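Local coordinates for protein phosphoribosylaminoimidazole-succinocarboxamide synthase (Pyrococcus horikoshii, PDB 3U55) that catalyses the ATP-dependent joining of L-aspartate to carboxyaminoimidazole ribotide, giving SAICAR in de novo purine biosynthesis, at residues 66-71 with 187-192; 91-96 with 118-123; 47-52 with 191-196. All coordinates share one frame; numbering follows the deposited sequence.

Contact 1: residues 66-71 with 187-192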
loop_
_atom_site.group_PDB
_atom_site.type_symbol
_atom_site.label_atom_id
_atom_site.label_comp_id
_atom_site.label_asym_id
_atom_site.label_seq_id
_atom_site.Cartn_x
_atom_site.Cartn_y
_atom_site.Cartn_z
ATOM N N LYS A 66 15.509 -13.774 -16.195
ATOM C CA LYS A 66 14.765 -13.832 -17.451
ATOM C C LYS A 66 14.208 -12.463 -17.807
ATOM O O LYS A 66 13.453 -11.883 -17.030
ATOM C CB LYS A 66 13.613 -14.840 -17.367
ATOM C CG LYS A 66 14.032 -16.286 -17.456
ATOM C CD LYS A 66 12.820 -17.186 -17.706
ATOM C CE LYS A 66 13.136 -18.624 -17.350
ATOM N NZ LYS A 66 13.176 -18.799 -15.873
ATOM N N THR A 67 14.584 -11.952 -18.979
ATOM C CA THR A 67 14.079 -10.664 -19.458
ATOM C C THR A 67 13.448 -10.819 -20.834
ATOM O O THR A 67 13.667 -11.828 -21.519
ATOM C CB THR A 67 15.171 -9.576 -19.551
ATOM O OG1 THR A 67 15.942 -9.754 -20.747
ATOM C CG2 THR A 67 16.089 -9.574 -18.327
ATOM N N HIS A 68 12.680 -9.816 -21.244
ATOM C CA HIS A 68 12.026 -9.860 -22.548
ATOM C C HIS A 68 12.965 -9.510 -23.716
ATOM O O HIS A 68 12.550 -9.537 -24.872
ATOM C CB HIS A 68 10.724 -9.037 -22.556
ATOM C CG HIS A 68 10.916 -7.548 -22.532
ATOM N ND1 HIS A 68 9.914 -6.672 -22.901
ATOM C CD2 HIS A 68 11.972 -6.780 -22.173
ATOM C CE1 HIS A 68 10.348 -5.430 -22.773
ATOM N NE2 HIS A 68 11.595 -5.468 -22.336
ATOM N N PHE A 69 14.223 -9.198 -23.411
ATOM C CA PHE A 69 15.171 -8.780 -24.440
ATOM C C PHE A 69 15.536 -9.917 -25.399
ATOM O O PHE A 69 15.997 -10.971 -24.969
ATOM C CB PHE A 69 16.443 -8.180 -23.824
ATOM C CG PHE A 69 17.489 -7.798 -24.848
ATOM C CD1 PHE A 69 17.260 -6.748 -25.739
ATOM C CD2 PHE A 69 18.692 -8.495 -24.928
ATOM C CE1 PHE A 69 18.219 -6.393 -26.695
ATOM C CE2 PHE A 69 19.659 -8.150 -25.881
ATOM C CZ PHE A 69 19.421 -7.096 -26.764
ATOM N N ILE A 70 15.331 -9.685 -26.691
ATOM C CA ILE A 70 15.763 -10.630 -27.733
ATOM C C ILE A 70 16.942 -10.057 -28.534
ATOM O O ILE A 70 17.994 -10.691 -28.637
ATOM C CB ILE A 70 14.596 -11.052 -28.668
ATOM C CG1 ILE A 70 13.533 -11.828 -27.870
ATOM C CG2 ILE A 70 15.114 -11.904 -29.848
ATOM C CD1 ILE A 70 12.232 -12.084 -28.622
ATOM N N GLY A 71 16.764 -8.860 -29.085
ATOM C CA GLY A 71 17.821 -8.213 -29.857
ATOM C C GLY A 71 17.552 -6.765 -30.216
ATOM O O GLY A 71 16.495 -6.208 -29.893
ATOM N N VAL A 187 8.783 -12.997 -16.391
ATOM C CA VAL A 187 9.816 -12.387 -17.218
ATOM C C VAL A 187 9.831 -10.864 -17.036
ATOM O O VAL A 187 8.786 -10.215 -17.093
ATOM C CB VAL A 187 9.576 -12.739 -18.710
ATOM C CG1 VAL A 187 10.612 -12.085 -19.607
ATOM C CG2 VAL A 187 9.575 -14.264 -18.909
ATOM N N LEU A 188 11.024 -10.319 -16.814
ATOM C CA LEU A 188 11.224 -8.875 -16.686
ATOM C C LEU A 188 11.013 -8.192 -18.036
ATOM O O LEU A 188 11.602 -8.600 -19.045
ATOM C CB LEU A 188 12.630 -8.581 -16.158
ATOM C CG LEU A 188 12.949 -7.111 -15.905
ATOM C CD1 LEU A 188 11.960 -6.549 -14.905
ATOM C CD2 LEU A 188 14.379 -6.938 -15.417
ATOM N N ALA A 189 10.174 -7.159 -18.050
ATOM C CA ALA A 189 9.798 -6.474 -19.291
ATOM C C ALA A 189 10.121 -4.978 -19.253
ATOM O O ALA A 189 11.051 -4.566 -18.556
ATOM C CB ALA A 189 8.316 -6.715 -19.595
ATOM N N ASP A 190 9.367 -4.181 -20.018
ATOM C CA ASP A 190 9.543 -2.723 -20.084
ATOM C C ASP A 190 11.010 -2.331 -20.344
ATOM O O ASP A 190 11.667 -2.925 -21.212
ATOM C CB ASP A 190 8.953 -2.028 -18.833
ATOM C CG ASP A 190 8.708 -0.536 -19.046
ATOM O OD1 ASP A 190 9.269 0.281 -18.284
ATOM O OD2 ASP A 190 7.967 -0.176 -19.984
ATOM N N GLU A 191 11.513 -1.347 -19.598
ATOM C CA GLU A 191 12.847 -0.785 -19.827
ATOM C C GLU A 191 13.614 -0.645 -18.517
ATOM O O GLU A 191 13.027 -0.719 -17.431
ATOM C CB GLU A 191 12.736 0.597 -20.503
ATOM C CG GLU A 191 12.191 1.693 -19.583
ATOM C CD GLU A 191 12.121 3.069 -20.235
ATOM O OE1 GLU A 191 13.176 3.705 -20.450
ATOM O OE2 GLU A 191 10.997 3.525 -20.514
ATOM N N ILE A 192 14.924 -0.438 -18.626
ATOM C CA ILE A 192 15.749 -0.063 -17.478
ATOM C C ILE A 192 16.655 1.066 -17.949
ATOM O O ILE A 192 17.574 0.841 -18.739
ATOM C CB ILE A 192 16.598 -1.240 -16.920
ATOM C CG1 ILE A 192 15.716 -2.434 -16.544
ATOM C CG2 ILE A 192 17.416 -0.784 -15.704
ATOM C CD1 ILE A 192 16.496 -3.679 -16.157
#
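H68 and A189 meet ring to backbone. CA of A189 stands 3.5 Å from the centre of the H68 ring and almost on its normal, a CH-pi contact over one face. At the ring edge, H68 NE2 gives a weak, bent hydrogen bond of 2.8 Å to D190 O. Face and edge together probably limit how the imidazole can turn. CG of H68 lies between the backbone N and the carbonyl carbon (chi1 72°), which swings the ring over the backbone at A189. Two backbone bonds flank T67. L188 N donates to K66 O at 2.9 Å. H68 N donates to L188 O at 2.7 Å. V187 CG1 presses on the peptide after T67, 3.3 Å from T67 C. T67 OG1 accepts from F69 N at 3.2 Å, an ST turn leading into strand 69-72. Further out, F57 of helix 45-62 meets the H68 ring at a steep angle, and K13 forms salt bridges with D190 OD2 and E191 OE2. The bonds around T67 and L188 make a single beta bridge, which ties the lead-in to strand 69-72 to strand 186-188 and so links two antiparallel sheets of the SAICAR synthetase fold.

Contact 2: residues 91-96 with 118-123. With SO4 (sulfate ion), chain B.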
loop_
_atom_site.group_PDB
_atom_site.type_symbol
_atom_site.label_atom_id
_atom_site.label_comp_id
_atom_site.label_asym_id
_atom_site.label_seq_id
_atom_site.Cartn_x
_atom_site.Cartn_y
_atom_site.Cartn_z
ATOM N N VAL A 91 8.375 -1.234 -7.642
ATOM C CA VAL A 91 9.401 -0.251 -7.309
ATOM C C VAL A 91 10.295 -0.772 -6.170
ATOM O O VAL A 91 9.796 -1.141 -5.107
ATOM C CB VAL A 91 8.753 1.108 -6.935
ATOM C CG1 VAL A 91 9.819 2.127 -6.583
ATOM C CG2 VAL A 91 7.846 1.615 -8.083
ATOM N N VAL A 92 11.606 -0.804 -6.401
ATOM C CA VAL A 92 12.567 -1.179 -5.359
ATOM C C VAL A 92 13.314 0.078 -4.932
ATOM O O VAL A 92 13.775 0.828 -5.778
ATOM C CB VAL A 92 13.570 -2.269 -5.838
ATOM C CG1 VAL A 92 14.505 -2.698 -4.696
ATOM C CG2 VAL A 92 12.840 -3.493 -6.349
ATOM N N ARG A 93 13.433 0.301 -3.625
ATOM C CA ARG A 93 14.035 1.538 -3.110
ATOM C C ARG A 93 15.122 1.223 -2.072
ATOM O O ARG A 93 14.889 0.478 -1.115
ATOM C CB ARG A 93 12.950 2.466 -2.524
ATOM C CG ARG A 93 11.553 2.326 -3.203
ATOM C CD ARG A 93 10.513 3.355 -2.703
ATOM N NE ARG A 93 10.784 4.651 -3.302
ATOM C CZ ARG A 93 9.987 5.330 -4.121
ATOM N NH1 ARG A 93 8.766 4.907 -4.458
ATOM N NH2 ARG A 93 10.426 6.481 -4.588
ATOM N N ASN A 94 16.307 1.794 -2.295
ATOM C CA ASN A 94 17.468 1.644 -1.415
ATOM C C ASN A 94 17.725 2.904 -0.593
ATOM O O ASN A 94 18.221 2.841 0.546
ATOM C CB ASN A 94 18.708 1.356 -2.255
ATOM C CG ASN A 94 18.595 0.070 -3.038
ATOM O OD1 ASN A 94 18.352 -1.002 -2.467
ATOM N ND2 ASN A 94 18.778 0.161 -4.350
ATOM N N VAL A 95 17.398 4.044 -1.191
ATOM C CA VAL A 95 17.599 5.357 -0.591
ATOM C C VAL A 95 16.274 6.101 -0.686
ATOM O O VAL A 95 15.554 5.958 -1.683
ATOM C CB VAL A 95 18.710 6.129 -1.340
ATOM C CG1 VAL A 95 18.860 7.549 -0.809
ATOM C CG2 VAL A 95 20.035 5.379 -1.256
ATOM N N VAL A 96 15.934 6.874 0.348
ATOM C CA VAL A 96 14.666 7.621 0.355
ATOM C C VAL A 96 14.684 8.760 -0.675
ATOM O O VAL A 96 15.588 9.605 -0.690
ATOM C CB VAL A 96 14.292 8.153 1.767
ATOM C CG1 VAL A 96 13.071 9.040 1.712
ATOM C CG2 VAL A 96 14.043 6.991 2.739
ATOM N N GLU A 118 7.665 -1.890 -3.406
ATOM C CA GLU A 118 6.300 -1.387 -3.470
ATOM C C GLU A 118 5.647 -1.880 -4.744
ATOM O O GLU A 118 6.281 -1.919 -5.805
ATOM C CB GLU A 118 6.266 0.144 -3.443
ATOM C CG GLU A 118 6.787 0.758 -2.144
ATOM C CD GLU A 118 7.038 2.256 -2.249
ATOM O OE1 GLU A 118 6.977 2.823 -3.362
ATOM O OE2 GLU A 118 7.328 2.874 -1.208
ATOM N N LEU A 119 4.383 -2.273 -4.630
ATOM C CA LEU A 119 3.603 -2.683 -5.799
ATOM C C LEU A 119 2.592 -1.600 -6.125
ATOM O O LEU A 119 1.903 -1.103 -5.231
ATOM C CB LEU A 119 2.867 -3.997 -5.520
ATOM C CG LEU A 119 3.728 -5.175 -5.043
ATOM C CD1 LEU A 119 2.859 -6.348 -4.591
ATOM C CD2 LEU A 119 4.676 -5.608 -6.153
ATOM N N TYR A 120 2.514 -1.242 -7.403
ATOM C CA TYR A 120 1.541 -0.269 -7.888
ATOM C C TYR A 120 0.677 -0.912 -8.951
ATOM O O TYR A 120 1.170 -1.610 -9.834
ATOM C CB TYR A 120 2.214 0.993 -8.434
ATOM C CG TYR A 120 2.907 1.782 -7.357
ATOM C CD1 TYR A 120 2.236 2.797 -6.672
ATOM C CD2 TYR A 120 4.228 1.497 -6.999
ATOM C CE1 TYR A 120 2.856 3.511 -5.660
ATOM C CE2 TYR A 120 4.861 2.209 -5.991
ATOM C CZ TYR A 120 4.170 3.217 -5.330
ATOM O OH TYR A 120 4.786 3.921 -4.327
ATOM N N TYR A 121 -0.620 -0.697 -8.828
ATOM C CA TYR A 121 -1.578 -1.211 -9.795
ATOM C C TYR A 121 -1.635 -0.277 -11.005
ATOM O O TYR A 121 -1.992 0.890 -10.869
ATOM C CB TYR A 121 -2.944 -1.342 -9.119
ATOM C CG TYR A 121 -4.103 -1.656 -10.039
ATOM C CD1 TYR A 121 -3.967 -2.558 -11.096
ATOM C CD2 TYR A 121 -5.349 -1.069 -9.828
ATOM C CE1 TYR A 121 -5.052 -2.851 -11.941
ATOM C CE2 TYR A 121 -6.430 -1.358 -10.659
ATOM C CZ TYR A 121 -6.273 -2.240 -11.710
ATOM O OH TYR A 121 -7.358 -2.515 -12.522
ATOM N N LYS A 122 -1.274 -0.787 -12.183
ATOM C CA LYS A 122 -1.309 0.021 -13.407
ATOM C C LYS A 122 -2.752 0.233 -13.848
ATOM O O LYS A 122 -3.409 -0.694 -14.321
ATOM C CB LYS A 122 -0.492 -0.623 -14.529
ATOM C CG LYS A 122 1.012 -0.495 -14.366
ATOM C CD LYS A 122 1.769 -1.183 -15.510
ATOM C CE LYS A 122 1.624 -0.442 -16.839
ATOM N NZ LYS A 122 2.519 0.743 -16.910
ATOM N N ASN A 123 -3.240 1.454 -13.656
ATOM C CA ASN A 123 -4.625 1.822 -13.945
ATOM C C ASN A 123 -4.703 3.337 -14.017
ATOM O O ASN A 123 -4.620 4.006 -12.995
ATOM C CB ASN A 123 -5.569 1.282 -12.854
ATOM C CG ASN A 123 -7.041 1.567 -13.142
ATOM O OD1 ASN A 123 -7.447 2.717 -13.304
ATOM N ND2 ASN A 123 -7.845 0.515 -13.188
HETATM S S SO4 B . 8.206 7.827 -7.242
HETATM O O1 SO4 B . 9.088 7.933 -6.093
HETATM O O2 SO4 B . 8.974 7.871 -8.481
HETATM O O3 SO4 B . 7.470 6.568 -7.131
HETATM O O4 SO4 B . 7.274 8.948 -7.243
#
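R93 and E118 cross with their guanidinium and carboxylate planes 54° apart. NH1 of R93 reaches E118 OE1 at 3.0 Å in a salt bridge. E118 OE1 lies near the guanidinium plane, and NH1 meets it on the syn side, tilted 30° from the carboxylate plane. Y120 OH gives its proton to the same oxygen at 2.6 Å, arriving from the opposite face of the carboxylate. Two donors thus grip OE1 and limit how the carboxylate can turn. R93 bends at chi3 (76°), turning its guanidinium toward the sulfate. That ion, probably from the crystallisation liquor, sits beyond the guanidinium edge. NH2 of R93 points at its O1, at a distance so short that its exact length is doubtful, and NH1 makes a weak bond to its O3. S99 N and R198 NH1 also hold the ion. V91 CG2 packs obliquely on Y120 CE2 at 3.7 Å. In the backbone, V91 and E118 form an antiparallel hydrogen-bonded pair, with V91 N to E118 O at 2.9 Å. Strand 84-93 runs between 111-121 and 169-180. Helix 143-165 packs against V92 and L119, strand 130-131 borders E118 and Y120, and H135 of the second subunit touches E118.

Contact 3: residues 47-52 with 191-196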
loop_
_atom_site.group_PDB
_atom_site.type_symbol
_atom_site.label_atom_id
_atom_site.label_comp_id
_atom_site.label_asym_id
_atom_site.label_seq_id
_atom_site.Cartn_x
_atom_site.Cartn_y
_atom_site.Cartn_z
ATOM N N TRP A 47 17.678 7.189 -27.941
ATOM C CA TRP A 47 18.877 6.401 -28.215
ATOM C C TRP A 47 19.573 5.972 -26.928
ATOM O O TRP A 47 19.898 4.796 -26.758
ATOM C CB TRP A 47 19.843 7.170 -29.124
ATOM C CG TRP A 47 20.977 6.335 -29.648
ATOM C CD1 TRP A 47 21.000 5.620 -30.817
ATOM C CD2 TRP A 47 22.253 6.132 -29.030
ATOM N NE1 TRP A 47 22.209 4.984 -30.963
ATOM C CE2 TRP A 47 22.997 5.278 -29.879
ATOM C CE3 TRP A 47 22.840 6.585 -27.838
ATOM C CZ2 TRP A 47 24.297 4.869 -29.575
ATOM C CZ3 TRP A 47 24.134 6.178 -27.538
ATOM C CH2 TRP A 47 24.848 5.329 -28.406
ATOM N N LEU A 48 19.778 6.924 -26.021
ATOM C CA LEU A 48 20.408 6.645 -24.734
ATOM C C LEU A 48 19.633 5.622 -23.906
ATOM O O LEU A 48 20.218 4.657 -23.412
ATOM C CB LEU A 48 20.621 7.941 -23.944
ATOM C CG LEU A 48 21.680 8.869 -24.554
ATOM C CD1 LEU A 48 21.488 10.307 -24.069
ATOM C CD2 LEU A 48 23.099 8.361 -24.275
ATOM N N ASN A 49 18.326 5.823 -23.767
ATOM C CA ASN A 49 17.492 4.887 -23.006
ATOM C C ASN A 49 17.466 3.482 -23.615
ATOM O O ASN A 49 17.504 2.486 -22.882
ATOM C CB ASN A 49 16.072 5.434 -22.815
ATOM C CG ASN A 49 16.027 6.638 -21.884
ATOM O OD1 ASN A 49 16.993 6.931 -21.184
ATOM N ND2 ASN A 49 14.905 7.347 -21.886
ATOM N N ALA A 50 17.426 3.408 -24.946
ATOM C CA ALA A 50 17.486 2.125 -25.651
ATOM C C ALA A 50 18.809 1.403 -25.377
ATOM O O ALA A 50 18.811 0.226 -24.998
ATOM C CB ALA A 50 17.282 2.319 -27.147
ATOM N N GLN A 51 19.919 2.123 -25.553
ATOM C CA GLN A 51 21.263 1.572 -25.372
ATOM C C GLN A 51 21.503 1.108 -23.937
ATOM O O GLN A 51 22.045 0.020 -23.706
ATOM C CB GLN A 51 22.336 2.595 -25.767
ATOM C CG GLN A 51 22.374 2.950 -27.245
ATOM C CD GLN A 51 22.703 1.769 -28.140
ATOM O OE1 GLN A 51 23.700 1.079 -27.941
ATOM N NE2 GLN A 51 21.865 1.541 -29.139
ATOM N N LEU A 52 21.097 1.939 -22.982
ATOM C CA LEU A 52 21.250 1.599 -21.567
ATOM C C LEU A 52 20.370 0.413 -21.148
ATOM O O LEU A 52 20.792 -0.425 -20.344
ATOM C CB LEU A 52 21.006 2.827 -20.688
ATOM C CG LEU A 52 22.103 3.892 -20.793
ATOM C CD1 LEU A 52 21.635 5.214 -20.209
ATOM C CD2 LEU A 52 23.402 3.432 -20.129
ATOM N N GLU A 191 11.513 -1.347 -19.598
ATOM C CA GLU A 191 12.847 -0.785 -19.827
ATOM C C GLU A 191 13.614 -0.645 -18.517
ATOM O O GLU A 191 13.027 -0.719 -17.431
ATOM C CB GLU A 191 12.736 0.597 -20.503
ATOM C CG GLU A 191 12.191 1.693 -19.583
ATOM C CD GLU A 191 12.121 3.069 -20.235
ATOM O OE1 GLU A 191 13.176 3.705 -20.450
ATOM O OE2 GLU A 191 10.997 3.525 -20.514
ATOM N N ILE A 192 14.924 -0.438 -18.626
ATOM C CA ILE A 192 15.749 -0.063 -17.478
ATOM C C ILE A 192 16.655 1.066 -17.949
ATOM O O ILE A 192 17.574 0.841 -18.739
ATOM C CB ILE A 192 16.598 -1.240 -16.920
ATOM C CG1 ILE A 192 15.716 -2.434 -16.544
ATOM C CG2 ILE A 192 17.416 -0.784 -15.704
ATOM C CD1 ILE A 192 16.496 -3.679 -16.157
ATOM N N SER A 193 16.376 2.276 -17.474
ATOM C CA SER A 193 17.026 3.478 -17.985
ATOM C C SER A 193 16.974 4.604 -16.955
ATOM O O SER A 193 16.318 4.472 -15.918
ATOM C CB SER A 193 16.320 3.940 -19.266
ATOM O OG SER A 193 15.073 4.535 -18.952
ATOM N N PRO A 194 17.650 5.734 -17.245
ATOM C CA PRO A 194 17.542 6.896 -16.364
ATOM C C PRO A 194 16.122 7.479 -16.290
ATOM O O PRO A 194 15.860 8.337 -15.445
ATOM C CB PRO A 194 18.507 7.900 -17.000
ATOM C CG PRO A 194 19.489 7.056 -17.745
ATOM C CD PRO A 194 18.667 5.939 -18.292
ATOM N N ASP A 195 15.229 7.028 -17.171
ATOM C CA ASP A 195 13.796 7.344 -17.072
ATOM C C ASP A 195 13.095 6.569 -15.945
ATOM O O ASP A 195 12.159 7.080 -15.325
ATOM C CB ASP A 195 13.073 7.040 -18.397
ATOM C CG ASP A 195 12.988 8.251 -19.330
ATOM O OD1 ASP A 195 12.079 8.270 -20.188
ATOM O OD2 ASP A 195 13.813 9.178 -19.212
ATOM N N THR A 196 13.541 5.339 -15.698
ATOM C CA THR A 196 12.862 4.439 -14.758
ATOM C C THR A 196 13.638 4.173 -13.460
ATOM O O THR A 196 13.162 3.459 -12.577
ATOM C CB THR A 196 12.512 3.098 -15.428
ATOM O OG1 THR A 196 13.704 2.486 -15.937
ATOM C CG2 THR A 196 11.509 3.311 -16.563
#
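The amide of N49 and the carboxylate of D195 meet with their planes 64° apart. N49 ND2 lies 3.3 Å from D195 CG and about equally far from both oxygens, at angles too poor for a hydrogen bond. The carboxylate has other partners: OD2 bonds to Y224 OH, and OD1 forms a salt bridge with K45. At the other end of the amide, N49 OD1 lies 3.5 Å from P194 CD and 3.6 Å from S193 CB. This oxygen is buried against carbon and has no polar partner in the model. S193 OG fills the position between its backbone N and carbonyl carbon (chi1 74°), where it serves two partners. It donates to E191 OE1 at 2.6 Å, from above the carboxylate plane. It accepts from D195 N at 3.1 Å, closing an ST turn. An alanine in place of S193 would probably leave E191 OE1 and D195 N without this shared mate and free the turn to shift under N49. S193 N donates in turn to T196 OG1. The apolar part is small: L52 CD1 rests on P194 CD at 3.6 Å, the two side chains crossing at about a right angle. S53, on the same helix as N49 and L52, bonds to I192 N and N49 O. Helix 45-62 thus packs by N49 and L52 against the loop between strands 186-188 and 197-201. Y224 of helix 220-232 packs on N49 and P194, and F27 of strand 22-27 touches N49 and E191.

In the fold
Contacts 1 and 3 are buried and share E191 and I192, so one run of chain after strand 186-188 meets first the lead-in to strand 69-72 and then helix 45-62. Their centres are about 12 Å apart, and K13 pairs with D190 of contact 1 and with the shared E191. Contact 2 is only partly buried. Its centre is about 18 Å from each of the others, though it belongs to the same six-stranded sheet as strand 186-188. The chemistry differs accordingly. Contact 1 relies on backbone bonds and a histidine ring, contact 2 on regular strand pairing plus a charged cluster beside a bound sulfate, and contact 3 on packing around a hydrogen-bonded loop.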